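PDB 3QFH: epidermin leader peptide processing serine protease EpiP, which probably cleaves the leader peptide from the epidermin precursor as a subtilisin-like serine endopeptidase. Local coordinates for residues A[23-28]-A[54-59]; A[71-76]-A[246-251]; A[282-287]-A[329-334]; A[322-327]-A[426-431]. All blocks are in the same frame, centred on the assembly; numbering follows the deposited sequence.

Contact 1 (A[23-28]-A[54-59])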
loop_
_atom_site.group_PDB
_atom_site.type_symbol
_atom_site.label_atom_id
_atom_site.label_comp_id
_atom_site.label_asym_id
_atom_site.label_seq_id
_atom_site.Cartn_x
_atom_site.Cartn_y
_atom_site.Cartn_z
ATOM N N TYR A 23 15.702 -16.270 -9.547
ATOM C CA TYR A 23 14.855 -17.197 -8.798
ATOM C C TYR A 23 14.549 -16.676 -7.406
ATOM O O TYR A 23 15.411 -16.092 -6.722
ATOM C CB TYR A 23 15.489 -18.583 -8.694
ATOM C CG TYR A 23 15.489 -19.332 -10.000
ATOM C CD1 TYR A 23 14.383 -20.100 -10.384
ATOM C CD2 TYR A 23 16.573 -19.258 -10.868
ATOM C CE1 TYR A 23 14.364 -20.779 -11.596
ATOM C CE2 TYR A 23 16.561 -19.934 -12.092
ATOM C CZ TYR A 23 15.459 -20.697 -12.445
ATOM O OH TYR A 23 15.446 -21.372 -13.646
ATOM N N SER A 24 13.296 -16.876 -7.013
ATOM C CA SER A 24 12.832 -16.550 -5.674
ATOM C C SER A 24 12.956 -17.827 -4.864
ATOM O O SER A 24 12.477 -18.887 -5.286
ATOM C CB SER A 24 11.398 -16.044 -5.704
ATOM O OG SER A 24 11.333 -14.786 -6.366
ATOM N N VAL A 25 13.608 -17.735 -3.706
ATOM C CA VAL A 25 13.866 -18.909 -2.889
ATOM C C VAL A 25 13.441 -18.737 -1.444
ATOM O O VAL A 25 13.781 -17.735 -0.805
ATOM C CB VAL A 25 15.383 -19.273 -2.919
ATOM C CG1 VAL A 25 15.659 -20.498 -2.088
ATOM C CG2 VAL A 25 15.846 -19.512 -4.363
ATOM N N GLU A 26 12.695 -19.721 -0.938
ATOM C CA GLU A 26 12.301 -19.740 0.453
ATOM C C GLU A 26 13.151 -20.791 1.138
ATOM O O GLU A 26 13.143 -21.966 0.757
ATOM C CB GLU A 26 10.799 -20.014 0.615
ATOM C CG GLU A 26 10.334 -19.964 2.069
ATOM C CD GLU A 26 8.817 -19.824 2.222
ATOM O OE1 GLU A 26 8.086 -19.774 1.195
ATOM O OE2 GLU A 26 8.360 -19.743 3.385
ATOM N N TYR A 27 13.919 -20.363 2.126
ATOM C CA TYR A 27 14.827 -21.259 2.829
ATOM C C TYR A 27 14.366 -21.527 4.262
ATOM O O TYR A 27 13.391 -20.950 4.729
ATOM C CB TYR A 27 16.271 -20.749 2.755
ATOM C CG TYR A 27 16.531 -19.315 3.196
ATOM C CD1 TYR A 27 16.903 -19.022 4.498
ATOM C CD2 TYR A 27 16.483 -18.273 2.285
ATOM C CE1 TYR A 27 17.180 -17.723 4.894
ATOM C CE2 TYR A 27 16.746 -16.973 2.665
ATOM C CZ TYR A 27 17.101 -16.701 3.974
ATOM O OH TYR A 27 17.374 -15.405 4.361
ATOM N N LYS A 28 15.050 -22.427 4.953
ATOM C CA LYS A 28 14.592 -22.836 6.281
ATOM C C LYS A 28 15.317 -22.226 7.468
ATOM O O LYS A 28 14.714 -22.033 8.510
ATOM C CB LYS A 28 14.629 -24.368 6.375
ATOM C CG LYS A 28 13.692 -25.031 5.367
ATOM C CD LYS A 28 13.599 -26.549 5.524
ATOM C CE LYS A 28 12.673 -27.138 4.453
ATOM N NZ LYS A 28 12.451 -28.609 4.598
ATOM N N ALA A 54 15.022 -15.249 -0.257
ATOM C CA ALA A 54 16.103 -14.615 -0.986
ATOM C C ALA A 54 15.840 -14.711 -2.466
ATOM O O ALA A 54 15.029 -15.522 -2.918
ATOM C CB ALA A 54 17.431 -15.273 -0.674
ATOM N N GLN A 55 16.499 -13.848 -3.215
ATOM C CA GLN A 55 16.403 -13.901 -4.653
ATOM C C GLN A 55 17.803 -14.257 -5.086
ATOM O O GLN A 55 18.779 -13.675 -4.614
ATOM C CB GLN A 55 15.955 -12.578 -5.246
ATOM C CG GLN A 55 15.490 -12.709 -6.668
ATOM C CD GLN A 55 14.997 -11.389 -7.233
ATOM O OE1 GLN A 55 15.542 -10.325 -6.916
ATOM N NE2 GLN A 55 13.986 -11.453 -8.106
ATOM N N ILE A 56 17.901 -15.227 -5.967
ATOM C CA ILE A 56 19.181 -15.710 -6.425
ATOM C C ILE A 56 19.203 -15.745 -7.943
ATOM O O ILE A 56 18.219 -16.113 -8.592
ATOM C CB ILE A 56 19.446 -17.119 -5.849
ATOM C CG1 ILE A 56 19.335 -17.083 -4.314
ATOM C CG2 ILE A 56 20.813 -17.644 -6.296
ATOM C CD1 ILE A 56 19.598 -18.448 -3.635
ATOM N N LYS A 57 20.320 -15.327 -8.508
ATOM C CA LYS A 57 20.470 -15.336 -9.932
ATOM C C LYS A 57 21.278 -16.597 -10.232
ATOM O O LYS A 57 22.398 -16.755 -9.741
ATOM C CB LYS A 57 21.171 -14.056 -10.396
ATOM C CG LYS A 57 21.025 -13.807 -11.872
ATOM C CD LYS A 57 21.633 -12.480 -12.331
ATOM C CE LYS A 57 21.414 -12.302 -13.832
ATOM N NZ LYS A 57 22.082 -11.095 -14.392
ATOM N N MET A 58 20.691 -17.520 -10.984
ATOM C CA MET A 58 21.371 -18.773 -11.319
ATOM C C MET A 58 20.814 -19.455 -12.570
ATOM O O MET A 58 19.728 -19.118 -13.033
ATOM C CB MET A 58 21.340 -19.737 -10.123
ATOM C CG MET A 58 19.981 -20.010 -9.536
ATOM S SD MET A 58 20.056 -20.993 -7.991
ATOM C CE MET A 58 18.355 -20.878 -7.469
ATOM N N THR A 59 21.583 -20.398 -13.122
ATOM C CA THR A 59 21.147 -21.150 -14.301
ATOM C C THR A 59 19.996 -22.052 -13.904
ATOM O O THR A 59 19.795 -22.321 -12.714
ATOM C CB THR A 59 22.278 -22.037 -14.901
ATOM O OG1 THR A 59 22.669 -23.043 -13.951
ATOM C CG2 THR A 59 23.485 -21.186 -15.295
#

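Contact 2 (A[71-76]-A[246-251])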
loop_
_atom_site.group_PDB
_atom_site.type_symbol
_atom_site.label_atom_id
_atom_site.label_comp_id
_atom_site.label_asym_id
_atom_site.label_seq_id
_atom_site.Cartn_x
_atom_site.Cartn_y
_atom_site.Cartn_z
ATOM N N ASN A 71 17.119 -30.143 3.395
ATOM C CA ASN A 71 17.323 -29.666 4.759
ATOM C C ASN A 71 17.350 -28.136 4.820
ATOM O O ASN A 71 17.147 -27.551 5.883
ATOM C CB ASN A 71 18.655 -30.189 5.321
ATOM C CG ASN A 71 18.776 -31.716 5.271
ATOM O OD1 ASN A 71 17.776 -32.439 5.190
ATOM N ND2 ASN A 71 20.014 -32.209 5.331
ATOM N N ASP A 72 17.595 -27.491 3.675
ATOM C CA ASP A 72 17.782 -26.040 3.644
ATOM C C ASP A 72 16.806 -25.246 2.820
ATOM O O ASP A 72 16.555 -24.083 3.131
ATOM C CB ASP A 72 19.162 -25.722 3.066
ATOM C CG ASP A 72 20.292 -26.378 3.829
ATOM O OD1 ASP A 72 20.093 -26.783 4.994
ATOM O OD2 ASP A 72 21.400 -26.486 3.248
ATOM N N ILE A 73 16.289 -25.844 1.755
ATOM C CA ILE A 73 15.434 -25.128 0.823
ATOM C C ILE A 73 14.004 -25.645 0.900
ATOM O O ILE A 73 13.760 -26.847 0.755
ATOM C CB ILE A 73 15.964 -25.291 -0.613
ATOM C CG1 ILE A 73 17.447 -24.878 -0.702
ATOM C CG2 ILE A 73 15.136 -24.498 -1.594
ATOM C CD1 ILE A 73 17.759 -23.405 -0.410
ATOM N N LYS A 74 13.070 -24.727 1.139
ATOM C CA LYS A 74 11.667 -25.065 1.251
ATOM C C LYS A 74 11.018 -24.979 -0.140
ATOM O O LYS A 74 10.427 -25.953 -0.595
ATOM C CB LYS A 74 10.988 -24.162 2.293
ATOM C CG LYS A 74 9.525 -24.508 2.649
ATOM C CD LYS A 74 9.060 -23.677 3.869
ATOM C CE LYS A 74 7.549 -23.730 4.108
ATOM N NZ LYS A 74 6.999 -25.101 4.283
ATOM N N TYR A 75 11.158 -23.831 -0.817
ATOM C CA TYR A 75 10.605 -23.639 -2.162
ATOM C C TYR A 75 11.480 -22.769 -3.038
ATOM O O TYR A 75 12.220 -21.912 -2.554
ATOM C CB TYR A 75 9.237 -22.944 -2.125
ATOM C CG TYR A 75 8.175 -23.643 -1.358
ATOM C CD1 TYR A 75 7.649 -24.843 -1.816
ATOM C CD2 TYR A 75 7.657 -23.093 -0.190
ATOM C CE1 TYR A 75 6.665 -25.501 -1.116
ATOM C CE2 TYR A 75 6.668 -23.742 0.520
ATOM C CZ TYR A 75 6.176 -24.951 0.046
ATOM O OH TYR A 75 5.192 -25.610 0.717
ATOM N N ILE A 76 11.346 -22.971 -4.345
ATOM C CA ILE A 76 12.023 -22.176 -5.338
ATOM C C ILE A 76 11.089 -22.025 -6.525
ATOM O O ILE A 76 10.440 -22.995 -6.930
ATOM C CB ILE A 76 13.355 -22.825 -5.862
ATOM C CG1 ILE A 76 14.348 -23.083 -4.739
ATOM C CG2 ILE A 76 14.031 -21.909 -6.889
ATOM C CD1 ILE A 76 15.661 -23.750 -5.215
ATOM N N HIS A 246 2.889 -29.408 -4.441
ATOM C CA HIS A 246 3.685 -29.329 -3.217
ATOM C C HIS A 246 5.172 -29.577 -3.470
ATOM O O HIS A 246 5.939 -29.779 -2.532
ATOM C CB HIS A 246 3.126 -30.272 -2.142
ATOM C CG HIS A 246 1.757 -29.890 -1.669
ATOM N ND1 HIS A 246 1.503 -28.701 -1.015
ATOM C CD2 HIS A 246 0.570 -30.537 -1.749
ATOM C CE1 HIS A 246 0.216 -28.628 -0.726
ATOM N NE2 HIS A 246 -0.370 -29.732 -1.153
ATOM N N GLN A 247 5.576 -29.541 -4.737
ATOM C CA GLN A 247 6.986 -29.723 -5.101
ATOM C C GLN A 247 7.811 -28.520 -4.659
ATOM O O GLN A 247 7.290 -27.409 -4.559
ATOM C CB GLN A 247 7.142 -29.932 -6.614
ATOM C CG GLN A 247 6.464 -31.190 -7.114
ATOM C CD GLN A 247 6.963 -32.432 -6.392
ATOM O OE1 GLN A 247 8.165 -32.702 -6.347
ATOM N NE2 GLN A 247 6.040 -33.188 -5.821
ATOM N N THR A 248 9.091 -28.760 -4.383
ATOM C CA THR A 248 10.000 -27.713 -3.965
ATOM C C THR A 248 10.189 -26.714 -5.103
ATOM O O THR A 248 10.069 -25.511 -4.893
ATOM C CB THR A 248 11.351 -28.278 -3.548
ATOM O OG1 THR A 248 11.154 -29.291 -2.560
ATOM C CG2 THR A 248 12.240 -27.174 -2.977
ATOM N N PHE A 249 10.451 -27.224 -6.305
ATOM C CA PHE A 249 10.626 -26.381 -7.485
ATOM C C PHE A 249 9.236 -26.197 -8.078
ATOM O O PHE A 249 8.602 -27.154 -8.503
ATOM C CB PHE A 249 11.571 -27.039 -8.495
ATOM C CG PHE A 249 12.145 -26.079 -9.503
ATOM C CD1 PHE A 249 11.403 -25.676 -10.605
ATOM C CD2 PHE A 249 13.434 -25.589 -9.352
ATOM C CE1 PHE A 249 11.940 -24.788 -11.542
ATOM C CE2 PHE A 249 13.978 -24.710 -10.276
ATOM C CZ PHE A 249 13.236 -24.307 -11.373
ATOM N N ARG A 250 8.765 -24.956 -8.115
ATOM C CA ARG A 250 7.405 -24.666 -8.555
ATOM C C ARG A 250 7.302 -23.842 -9.832
ATOM O O ARG A 250 8.277 -23.262 -10.303
ATOM C CB ARG A 250 6.706 -23.932 -7.442
ATOM C CG ARG A 250 6.918 -24.592 -6.091
ATOM C CD ARG A 250 6.263 -23.795 -5.032
ATOM N NE ARG A 250 4.845 -23.698 -5.314
ATOM C CZ ARG A 250 3.952 -24.615 -4.973
ATOM N NH1 ARG A 250 2.674 -24.430 -5.279
ATOM N NH2 ARG A 250 4.331 -25.712 -4.327
ATOM N N LYS A 251 6.083 -23.781 -10.357
ATOM C CA LYS A 251 5.780 -23.069 -11.588
ATOM C C LYS A 251 4.924 -21.828 -11.296
ATOM O O LYS A 251 4.698 -21.014 -12.175
ATOM C CB LYS A 251 5.032 -24.017 -12.543
ATOM C CG LYS A 251 5.670 -25.405 -12.630
ATOM C CD LYS A 251 4.955 -26.398 -13.567
ATOM C CE LYS A 251 3.476 -26.668 -13.196
ATOM N NZ LYS A 251 2.532 -25.618 -13.704
#

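Contact 3 (A[282-287]-A[329-334])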
loop_
_atom_site.group_PDB
_atom_site.type_symbol
_atom_site.label_atom_id
_atom_site.label_comp_id
_atom_site.label_asym_id
_atom_site.label_seq_id
_atom_site.Cartn_x
_atom_site.Cartn_y
_atom_site.Cartn_z
ATOM N N GLY A 282 -12.279 -2.799 -11.039
ATOM C CA GLY A 282 -13.723 -2.915 -10.909
ATOM C C GLY A 282 -14.243 -4.339 -10.867
ATOM O O GLY A 282 -15.345 -4.616 -11.344
ATOM N N ILE A 283 -13.487 -5.259 -10.287
ATOM C CA ILE A 283 -13.961 -6.636 -10.266
ATOM C C ILE A 283 -14.350 -7.144 -8.863
ATOM O O ILE A 283 -13.789 -6.718 -7.840
ATOM C CB ILE A 283 -12.935 -7.600 -10.904
ATOM C CG1 ILE A 283 -11.724 -7.805 -10.009
ATOM C CG2 ILE A 283 -12.498 -7.103 -12.287
ATOM C CD1 ILE A 283 -10.663 -8.660 -10.667
ATOM N N ASP A 284 -15.355 -8.015 -8.843
ATOM C CA ASP A 284 -15.784 -8.702 -7.634
ATOM C C ASP A 284 -14.748 -9.810 -7.479
ATOM O O ASP A 284 -14.713 -10.765 -8.274
ATOM C CB ASP A 284 -17.196 -9.279 -7.808
ATOM C CG ASP A 284 -17.719 -9.996 -6.545
ATOM O OD1 ASP A 284 -18.951 -10.108 -6.417
ATOM O OD2 ASP A 284 -16.928 -10.445 -5.681
ATOM N N VAL A 285 -13.911 -9.692 -6.458
ATOM C CA VAL A 285 -12.820 -10.640 -6.278
ATOM C C VAL A 285 -13.253 -12.080 -5.988
ATOM O O VAL A 285 -12.412 -12.955 -5.941
ATOM C CB VAL A 285 -11.855 -10.196 -5.200
ATOM C CG1 VAL A 285 -11.205 -8.871 -5.604
ATOM C CG2 VAL A 285 -12.577 -10.115 -3.853
ATOM N N ASN A 286 -14.542 -12.312 -5.761
ATOM C CA ASN A 286 -15.034 -13.669 -5.542
ATOM C C ASN A 286 -15.237 -14.406 -6.839
ATOM O O ASN A 286 -15.375 -15.619 -6.834
ATOM C CB ASN A 286 -16.308 -13.639 -4.730
ATOM C CG ASN A 286 -16.057 -13.181 -3.331
ATOM O OD1 ASN A 286 -15.254 -13.769 -2.628
ATOM N ND2 ASN A 286 -16.725 -12.123 -2.920
ATOM N N ASP A 287 -15.248 -13.670 -7.951
ATOM C CA ASP A 287 -15.378 -14.271 -9.280
ATOM C C ASP A 287 -13.991 -14.711 -9.742
ATOM O O ASP A 287 -13.233 -13.912 -10.299
ATOM C CB ASP A 287 -15.966 -13.265 -10.266
ATOM C CG ASP A 287 -16.072 -13.822 -11.682
ATOM O OD1 ASP A 287 -15.490 -14.899 -11.961
ATOM O OD2 ASP A 287 -16.741 -13.177 -12.521
ATOM N N SER A 329 -13.195 0.510 -8.560
ATOM C CA SER A 329 -12.790 -0.172 -7.332
ATOM C C SER A 329 -13.136 -1.653 -7.302
ATOM O O SER A 329 -14.261 -2.052 -7.567
ATOM C CB SER A 329 -13.422 0.482 -6.098
ATOM O OG SER A 329 -12.813 -0.036 -4.901
ATOM N N ASN A 330 -12.159 -2.475 -6.998
ATOM C CA ASN A 330 -12.465 -3.865 -6.742
ATOM C C ASN A 330 -13.335 -3.889 -5.475
ATOM O O ASN A 330 -13.392 -2.906 -4.706
ATOM C CB ASN A 330 -11.202 -4.700 -6.527
ATOM C CG ASN A 330 -10.438 -4.982 -7.821
ATOM O OD1 ASN A 330 -10.795 -4.515 -8.923
ATOM N ND2 ASN A 330 -9.386 -5.771 -7.692
ATOM N N PHE A 331 -14.033 -4.992 -5.280
ATOM C CA PHE A 331 -14.880 -5.177 -4.121
ATOM C C PHE A 331 -15.223 -6.655 -3.965
ATOM O O PHE A 331 -14.782 -7.499 -4.758
ATOM C CB PHE A 331 -16.170 -4.391 -4.316
ATOM C CG PHE A 331 -16.999 -4.876 -5.468
ATOM C CD1 PHE A 331 -18.101 -5.694 -5.252
ATOM C CD2 PHE A 331 -16.663 -4.536 -6.777
ATOM C CE1 PHE A 331 -18.857 -6.152 -6.308
ATOM C CE2 PHE A 331 -17.421 -4.990 -7.847
ATOM C CZ PHE A 331 -18.523 -5.806 -7.606
ATOM N N GLY A 332 -16.039 -6.946 -2.956
ATOM C CA GLY A 332 -16.556 -8.283 -2.732
ATOM C C GLY A 332 -16.645 -8.689 -1.279
ATOM O O GLY A 332 -16.009 -8.083 -0.404
ATOM N N MET A 333 -17.479 -9.687 -0.999
ATOM C CA MET A 333 -17.610 -10.205 0.362
ATOM C C MET A 333 -16.269 -10.755 0.771
ATOM O O MET A 333 -15.520 -11.280 -0.060
ATOM C CB MET A 333 -18.668 -11.322 0.477
ATOM C CG MET A 333 -20.119 -10.869 0.722
ATOM S SD MET A 333 -20.419 -9.979 2.290
ATOM C CE MET A 333 -22.206 -10.062 2.346
ATOM N N ASN A 334 -15.976 -10.620 2.054
ATOM C CA ASN A 334 -14.737 -11.094 2.645
ATOM C C ASN A 334 -13.498 -10.504 1.998
ATOM O O ASN A 334 -12.475 -11.170 1.837
ATOM C CB ASN A 334 -14.757 -12.619 2.602
ATOM C CG ASN A 334 -15.990 -13.168 3.281
ATOM O OD1 ASN A 334 -16.295 -12.777 4.403
ATOM N ND2 ASN A 334 -16.720 -14.045 2.603
HETATM O O HOH W 1 -18.736 -10.779 -3.483
#

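Contact 4 (A[322-327]-A[426-431]). With SO4 (sulfate ion), chain M; EDO (1,2-ethanediol), chain J.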
loop_
_atom_site.group_PDB
_atom_site.type_symbol
_atom_site.label_atom_id
_atom_site.label_comp_id
_atom_site.label_asym_id
_atom_site.label_seq_id
_atom_site.Cartn_x
_atom_site.Cartn_y
_atom_site.Cartn_z
ATOM N N LYS A 322 -20.147 11.338 -4.747
ATOM C CA LYS A 322 -21.503 11.120 -4.212
ATOM C C LYS A 322 -21.528 9.945 -3.209
ATOM O O LYS A 322 -22.575 9.388 -2.912
ATOM C CB LYS A 322 -22.475 10.880 -5.368
ATOM C CG LYS A 322 -22.673 12.146 -6.208
ATOM C CD LYS A 322 -23.545 11.931 -7.421
ATOM C CE LYS A 322 -24.163 13.267 -7.882
ATOM N NZ LYS A 322 -23.184 14.410 -7.901
ATOM N N SER A 323 -20.353 9.591 -2.684
ATOM C CA SER A 323 -20.192 8.487 -1.740
ATOM C C SER A 323 -20.572 7.106 -2.303
ATOM O O SER A 323 -20.716 6.163 -1.544
ATOM C CB SER A 323 -20.919 8.783 -0.421
ATOM O OG SER A 323 -20.172 9.726 0.339
ATOM N N ASN A 324 -20.712 6.992 -3.630
ATOM C CA ASN A 324 -20.981 5.700 -4.269
ATOM C C ASN A 324 -19.654 5.029 -4.603
ATOM O O ASN A 324 -18.653 5.708 -4.799
ATOM C CB ASN A 324 -21.811 5.882 -5.541
ATOM C CG ASN A 324 -23.205 6.429 -5.259
ATOM O OD1 ASN A 324 -23.727 6.288 -4.163
ATOM N ND2 ASN A 324 -23.820 7.020 -6.265
ATOM N N LEU A 325 -19.623 3.699 -4.673
ATOM C CA LEU A 325 -18.369 3.017 -4.957
ATOM C C LEU A 325 -17.830 3.456 -6.313
ATOM O O LEU A 325 -18.573 3.538 -7.283
ATOM C CB LEU A 325 -18.531 1.507 -4.958
ATOM C CG LEU A 325 -17.230 0.708 -4.880
ATOM C CD1 LEU A 325 -16.639 0.871 -3.504
ATOM C CD2 LEU A 325 -17.476 -0.758 -5.156
ATOM N N SER A 326 -16.533 3.744 -6.372
ATOM C CA SER A 326 -15.913 4.107 -7.629
ATOM C C SER A 326 -16.069 2.945 -8.608
ATOM O O SER A 326 -15.953 1.775 -8.224
ATOM C CB SER A 326 -14.441 4.387 -7.425
ATOM O OG SER A 326 -14.242 5.443 -6.521
ATOM N N GLU A 327 -16.294 3.263 -9.876
ATOM C CA GLU A 327 -16.485 2.226 -10.898
ATOM C C GLU A 327 -15.238 1.344 -11.072
ATOM O O GLU A 327 -15.334 0.181 -11.443
ATOM C CB GLU A 327 -16.912 2.836 -12.248
ATOM C CG GLU A 327 -15.855 3.652 -12.994
ATOM C CD GLU A 327 -15.597 5.049 -12.432
ATOM O OE1 GLU A 327 -14.747 5.739 -13.032
ATOM O OE2 GLU A 327 -16.216 5.462 -11.413
ATOM N N SER A 426 -20.531 -5.994 1.000
ATOM C CA SER A 426 -19.658 -6.539 -0.050
ATOM C C SER A 426 -19.002 -5.441 -0.884
ATOM O O SER A 426 -17.976 -5.682 -1.492
ATOM C CB SER A 426 -20.430 -7.498 -0.944
ATOM O OG SER A 426 -21.514 -6.842 -1.551
ATOM N N ARG A 427 -19.580 -4.239 -0.900
ATOM C CA ARG A 427 -18.999 -3.137 -1.654
ATOM C C ARG A 427 -18.263 -2.095 -0.801
ATOM O O ARG A 427 -17.171 -1.657 -1.189
ATOM C CB ARG A 427 -20.063 -2.446 -2.513
ATOM C CG ARG A 427 -20.825 -3.415 -3.396
ATOM C CD ARG A 427 -21.547 -2.705 -4.507
ATOM N NE ARG A 427 -20.599 -2.289 -5.536
ATOM C CZ ARG A 427 -20.888 -1.517 -6.579
ATOM N NH1 ARG A 427 -22.117 -1.038 -6.747
ATOM N NH2 ARG A 427 -19.932 -1.212 -7.450
ATOM N N TYR A 428 -18.838 -1.732 0.356
ATOM C CA TYR A 428 -18.284 -0.684 1.226
ATOM C C TYR A 428 -17.635 -1.156 2.519
ATOM O O TYR A 428 -17.035 -0.341 3.247
ATOM C CB TYR A 428 -19.397 0.306 1.617
ATOM C CG TYR A 428 -20.040 0.962 0.426
ATOM C CD1 TYR A 428 -19.513 2.136 -0.118
ATOM C CD2 TYR A 428 -21.128 0.382 -0.196
ATOM C CE1 TYR A 428 -20.085 2.733 -1.228
ATOM C CE2 TYR A 428 -21.704 0.966 -1.313
ATOM C CZ TYR A 428 -21.173 2.141 -1.823
ATOM O OH TYR A 428 -21.744 2.707 -2.925
ATOM N N GLY A 429 -17.772 -2.440 2.821
ATOM C CA GLY A 429 -17.272 -2.958 4.060
ATOM C C GLY A 429 -18.099 -2.277 5.130
ATOM O O GLY A 429 -19.304 -2.116 4.961
ATOM N N HIS A 430 -17.454 -1.834 6.195
ATOM C CA HIS A 430 -18.162 -1.154 7.301
ATOM C C HIS A 430 -18.700 0.228 6.950
ATOM O O HIS A 430 -19.487 0.802 7.713
ATOM C CB HIS A 430 -17.284 -1.072 8.549
ATOM C CG HIS A 430 -16.964 -2.402 9.135
ATOM N ND1 HIS A 430 -17.844 -3.079 9.954
ATOM C CD2 HIS A 430 -15.856 -3.179 9.045
ATOM C CE1 HIS A 430 -17.295 -4.224 10.327
ATOM N NE2 HIS A 430 -16.086 -4.304 9.798
ATOM N N GLY A 431 -18.290 0.765 5.807
ATOM C CA GLY A 431 -18.820 2.033 5.322
ATOM C C GLY A 431 -17.738 2.996 4.916
ATOM O O GLY A 431 -16.557 2.666 4.960
HETATM S S SO4 M . -21.158 -3.245 11.320
HETATM O O1 SO4 M . -20.463 -4.249 12.127
HETATM O O2 SO4 M . -22.577 -3.542 11.193
HETATM O O3 SO4 M . -20.957 -1.936 11.926
HETATM O O4 SO4 M . -20.573 -3.235 9.978
HETATM C C1 EDO J . -24.571 -7.596 2.068
HETATM O O1 EDO J . -23.188 -7.588 1.681
HETATM C C2 EDO J . -24.732 -7.109 3.509
HETATM O O2 EDO J . -24.810 -5.674 3.565
#

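Contact 1 (A[23-28]-A[54-59])
The side chains of Y23 and M58 cross at about a right angle. Y23 CG is anti to the carbonyl carbon (chi1 -71°). Y23 CD2 lies 3.7 Å from M58 CG. M58 CG takes the crowded place between backbone N and carbonyl carbon (chi1 53°). The chain is extended from there and lays M58 CE 3.9 Å from Y23 CB. M58 O lies in the plane of the Y23 ring, at its edge, 3.4 Å from Y23 CE2. V25 CG2 meets I56 CD1 obliquely at 4.0 Å. Both strands belong to the ferredoxin-like sheet of the propeptide domain, where 20-27 is flanked by 53-59 and 73-78. Y23 with I56 and V25 with A54 are antiparallel hydrogen-bonded pairs, and S24 with Q55, between them, is a non-hydrogen-bonded pair. The bond from Y23 N to I56 O is 2.7 Å and nearly straight (169°). Y23 and M58 also touch helix 60-66. S24 and Q55 point to the face opposite Y23, where S24 OG and Q55 NE2 both bond T79 OG1. At the far end Y27 CE2 packs 3.8 Å from A54 CB, and Y27 OH bonds N47.

Contact 2 (A[71-76]-A[246-251])
The Y75 ring has the carbonyl oxygens of Q247 and T248 at its edge, in its plane. R250 lies alongside Y75 and points the same way, its CD 3.7 Å from Y75 CD1. The R250 guanidinium is turned 82° from the ring. H246 CA lies at the edge of the guanidinium, in its plane. R250 CG is anti to the carbonyl carbon, and a bend at chi3 (59°) turns the head back over its own loop. There R250 NH2 bonds D245 O and, weakly, Q247 O, while R250 NH1 forms a salt bridge with D252. T248 CG2, anti to the backbone N, presses on K74 O at 3.2 Å, and T248 OG1 bonds K70. I76 CG2 approaches F249 CE2 at 4.4 Å. Two backbone hydrogen bonds join the segments. I76 N reaches T248 O at 2.9 Å from above the carbonyl plane. R250 N meets I76 O at 2.8 Å, nearly along the C=O axis. Just before this, K74 and Y75 both face E26 in a classic beta bulge. The pair I76-F249 is a parallel bridge, through which a short, weakly bonded strand at about 249-250 of the protease domain adds to the edge of the propeptide sheet.

Contact 3 (A[282-287]-A[329-334])
Two irregular loops run almost side by side, their end-to-end directions 18° apart, with a single backbone bridge between D284 and F331. F331 N bonds I283 O, and V285 N bonds F331 O at 2.9 Å, nearly along the C=O axis. N330 lies alongside I283, pointing the same way. Its OD1 takes I283 N at 3.1 Å in a straight bond (178°), from above the amide plane. N330 OD1 also accepts from D281 N, and N330 ND2 bonds D305 and Y238, so the buried amide is held at both ends. F331 CG is in the crowded position (chi1 64°). This turns the ring against D284: D284 CA lies 3.9 Å above one ring face, toward the rim, and D284 CB is 3.7 Å from F331 CZ. D284 OD2 accepts N286 N at 3.0 Å, an Asx turn at the start of the type I turn 284-287. N286 ND2 then bonds M333 O in the carbonyl plane at 3.2 Å. One water joins D284 OD2, N286 ND2 and M333 N. The loop 282-287 leaves strand 273-277 for helix 288-292, which I283 touches. The loop 329-334 connects strands 314-319 and 338-341 of the same parallel sheet.

Contact 4 (A[322-327]-A[426-431])
The end of the short helix 425-428 packs against the loop that follows strand 314-319 in the subtilisin-like domain. The helix gives way to a type II' turn from Y428 to G431, with G429 at positive phi. L325 and R427 cross obliquely. L325 CG is anti to the backbone N (chi1 -165°), which sends both methyls toward the helix. L325 CD2 lies 3.4 Å from R427 NH2, and L325 CD1 lies 3.5 Å from R427 O. L325 CB sits 3.9 Å above one face of the guanidinium, toward its rim. A bend at chi3 (75°) turns the R427 head into this place. Y428 reaches the loop with the tip of its ring. L325 N donates to Y428 OH at 2.9 Å, in a bond well short of straight (137°). S323 O approaches Y428 CE1 at 3.5 Å. H430 ND1 donates to sulfate O4 at 2.7 Å and S426 N to ethanediol O1 at 3.2 Å, both probably from the crystallisation liquor. One hydrogen bond crosses the contact; most of the rest is L325 carbon packed on R427. R427 NE is buried with no partner in the model, while the guanidinium also makes a cation-pi contact with F331.

How the contacts relate
The four contacts fall into two pairs. Contacts 1 and 2 lie in the propeptide sheet, their centres 10 Å apart, joined through neighbouring strands 20-27 and 73-78. At contact 2 the propeptide sheet is extended, through a weakly bonded strand at about 249-250, by the protease domain. Contacts 3 and 4 lie within the subtilase domain, centres 11 Å apart. Their segments alternate along the chain, and G332 N meets S426 O at 2.7 Å, a probable hydrogen bond. Contact 1 closes before contact 2 opens, and both precede the other pair. Contacts 1 and 4 are about 41 Å apart between centres, on opposite sides of the chain's centre.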